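Local coordinates for protein epidermin decarboxylase (Staphylococcus epidermidis, PDB 1G63) that catalyses the FMN-dependent oxidative decarboxylation of the C-terminal cysteine residue of the epidermin precursor peptide, forming a carbon-carbon double bond, at residues S12-N17 and F113-I118. Numbering follows the deposited sequence.
With FMN (flavin mononucleotide), chain N.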
# COMPACT_ATOMS: atom_id res chain seq x y z
N SER B 12 -12.87 27.09 -3.97
CA SER B 12 -13.26 28.01 -5.03
C SER B 12 -12.04 28.07 -5.94
O SER B 12 -10.91 28.00 -5.47
CB SER B 12 -13.52 29.40 -4.47
OG SER B 12 -13.38 30.38 -5.49
N ILE B 13 -12.27 28.19 -7.24
CA ILE B 13 -11.17 28.24 -8.19
C ILE B 13 -10.13 29.30 -7.80
O ILE B 13 -8.94 29.11 -8.02
CB ILE B 13 -11.69 28.54 -9.63
CG1 ILE B 13 -10.53 28.56 -10.62
CG2 ILE B 13 -12.43 29.88 -9.65
CD1 ILE B 13 -9.74 27.27 -10.67
N ASN B 14 -10.59 30.40 -7.21
CA ASN B 14 -9.67 31.47 -6.82
C ASN B 14 -8.80 31.19 -5.61
O ASN B 14 -8.00 32.04 -5.22
CB ASN B 14 -10.42 32.78 -6.62
CG ASN B 14 -10.93 33.35 -7.91
OD1 ASN B 14 -12.13 33.31 -8.19
ND2 ASN B 14 -10.02 33.86 -8.73
N VAL B 15 -8.94 30.01 -5.02
CA VAL B 15 -8.11 29.67 -3.87
C VAL B 15 -6.66 29.54 -4.36
O VAL B 15 -5.73 29.59 -3.56
CB VAL B 15 -8.57 28.35 -3.22
CG1 VAL B 15 -8.32 27.19 -4.15
CG2 VAL B 15 -7.85 28.16 -1.89
N ILE B 16 -6.49 29.38 -5.67
CA ILE B 16 -5.15 29.25 -6.24
C ILE B 16 -4.38 30.57 -6.16
O ILE B 16 -3.17 30.60 -6.37
CB ILE B 16 -5.19 28.80 -7.72
CG1 ILE B 16 -5.69 29.95 -8.60
CG2 ILE B 16 -6.08 27.58 -7.86
CD1 ILE B 16 -5.65 29.64 -10.08
N ASN B 17 -5.09 31.66 -5.87
CA ASN B 17 -4.47 32.98 -5.76
C ASN B 17 -4.47 33.50 -4.32
O ASN B 17 -4.17 34.67 -4.08
CB ASN B 17 -5.20 33.98 -6.65
CG ASN B 17 -5.01 33.70 -8.13
OD1 ASN B 17 -5.91 33.97 -8.94
ND2 ASN B 17 -3.85 33.16 -8.50
N PHE B 113 -16.60 36.25 2.22
CA PHE B 113 -16.40 36.82 0.89
C PHE B 113 -16.79 35.79 -0.18
O PHE B 113 -15.96 35.02 -0.65
CB PHE B 113 -14.95 37.25 0.68
CG PHE B 113 -14.51 38.35 1.58
CD1 PHE B 113 -14.01 38.07 2.86
CD2 PHE B 113 -14.62 39.68 1.18
CE1 PHE B 113 -13.63 39.11 3.71
CE2 PHE B 113 -14.24 40.72 2.03
CZ PHE B 113 -13.74 40.43 3.30
N PRO B 114 -18.06 35.78 -0.58
CA PRO B 114 -18.56 34.84 -1.59
C PRO B 114 -17.82 34.90 -2.92
O PRO B 114 -17.46 35.98 -3.40
CB PRO B 114 -20.02 35.24 -1.75
CG PRO B 114 -20.38 35.82 -0.42
CD PRO B 114 -19.15 36.64 -0.09
N ASN B 115 -17.59 33.73 -3.51
CA ASN B 115 -16.97 33.63 -4.82
C ASN B 115 -17.48 32.38 -5.52
O ASN B 115 -17.30 31.26 -5.05
CB ASN B 115 -15.45 33.56 -4.74
CG ASN B 115 -14.80 33.58 -6.12
OD1 ASN B 115 -14.28 32.56 -6.59
ND2 ASN B 115 -14.85 34.73 -6.79
N MET B 116 -18.14 32.59 -6.66
CA MET B 116 -18.71 31.50 -7.42
C MET B 116 -19.21 32.07 -8.74
O MET B 116 -19.27 33.29 -8.91
CB MET B 116 -19.90 30.91 -6.66
CG MET B 116 -21.00 31.94 -6.39
SD MET B 116 -22.29 31.39 -5.26
CE MET B 116 -21.50 31.73 -3.66
N ASN B 117 -19.56 31.19 -9.67
CA ASN B 117 -20.08 31.63 -10.95
C ASN B 117 -21.41 32.32 -10.69
O ASN B 117 -22.12 31.97 -9.76
CB ASN B 117 -20.27 30.43 -11.87
CG ASN B 117 -20.77 30.83 -13.23
OD1 ASN B 117 -21.96 31.07 -13.43
ND2 ASN B 117 -19.86 30.92 -14.19
N ILE B 118 -21.72 33.31 -11.52
CA ILE B 118 -22.96 34.07 -11.38
C ILE B 118 -24.23 33.22 -11.30
O ILE B 118 -25.15 33.57 -10.56
CB ILE B 118 -23.10 35.10 -12.54
CG1 ILE B 118 -24.29 36.02 -12.29
CG2 ILE B 118 -23.24 34.37 -13.86
CD1 ILE B 118 -24.16 36.84 -11.02
N1 FMN N . -17.71 26.40 -5.85
C2 FMN N . -17.90 27.70 -5.48
O2 FMN N . -18.67 28.05 -4.63
N3 FMN N . -17.13 28.73 -6.13
C4 FMN N . -16.23 28.52 -7.11
O4 FMN N . -15.64 29.48 -7.63
C4A FMN N . -16.05 27.12 -7.54
N5 FMN N . -15.14 26.81 -8.46
C5A FMN N . -14.87 25.49 -8.71
C6 FMN N . -13.81 25.13 -9.65
C7 FMN N . -13.57 23.85 -10.05
C7M FMN N . -12.44 23.51 -11.03
C8 FMN N . -14.25 22.74 -9.34
C8M FMN N . -13.93 21.30 -9.64
C9 FMN N . -15.29 23.07 -8.47
C9A FMN N . -15.63 24.39 -8.12
N10 FMN N . -16.66 24.77 -7.22
C10 FMN N . -16.84 26.09 -6.82
C1' FMN N . -17.46 23.73 -6.55
C2' FMN N . -16.85 23.43 -5.16
O2' FMN N . -15.48 23.01 -5.19
C3' FMN N . -17.67 22.35 -4.46
O3' FMN N . -19.03 22.84 -4.24
C4' FMN N . -17.11 21.85 -3.13
O4' FMN N . -17.85 20.70 -2.65
C5' FMN N . -17.04 22.90 -2.04
O5' FMN N . -16.39 22.38 -0.87
P FMN N . -15.86 23.29 0.32
O1P FMN N . -17.03 24.08 0.82
O2P FMN N . -14.75 24.12 -0.20
O3P FMN N . -15.35 22.26 1.39
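Ser12 and Asn115 meet side chain to side chain beside the pyrimidine edge of the flavin, where the loop after strand 5-9 faces the chain just leaving strand 110-114. The serine OG lies 2.6 Å from the Asn115 amide atom modelled as OD1. Asn115 extends its amide toward the 12-17 loop with CG anti to the backbone N (chi1 -175°), and there it also meets the amide of Asn14. The two side chains run nearly perpendicular to each other, and their amide planes, 72° apart, rule out a face-to-face stack.

Within its own loop, the serine OG also accepts from the backbone N of Asn14 at 3.3 Å, closing an ST turn at the start of the 3-10 segment 13-16. OG sits 3.2 Å from FMN O4 as well. The flavin imide is gripped more plainly from the second segment, where FMN N3 donates to the backbone O of Asn115 at 2.8 Å in a nearly straight bond (168°). Met116 CB lies 3.6 Å from FMN N3, and the backbone N of Ile13 approaches FMN N5 at 3.4 Å.

Packing is tight around Ser12 and Asn115, both buried and both touching Pro81 of the neighbouring strand, and Asn14 belongs to this close part although it is partly exposed. The contact slackens at Ile13, whose CG2 comes no nearer than 4.5 Å to the Asn115 amide atom modelled as OD1, while its side chain packs on Leu51 of a second subunit; Val15, Ile16 and Asn17 do not touch 113-118. In this Rossmann-like fold the loops that follow strands 5-9 and 110-114 thus bring polar groups to one flavin edge, and the N3-H bond to Asn115 O probably helps fix the ring's orientation, with O4 lying close to the Ser12 hydroxyl.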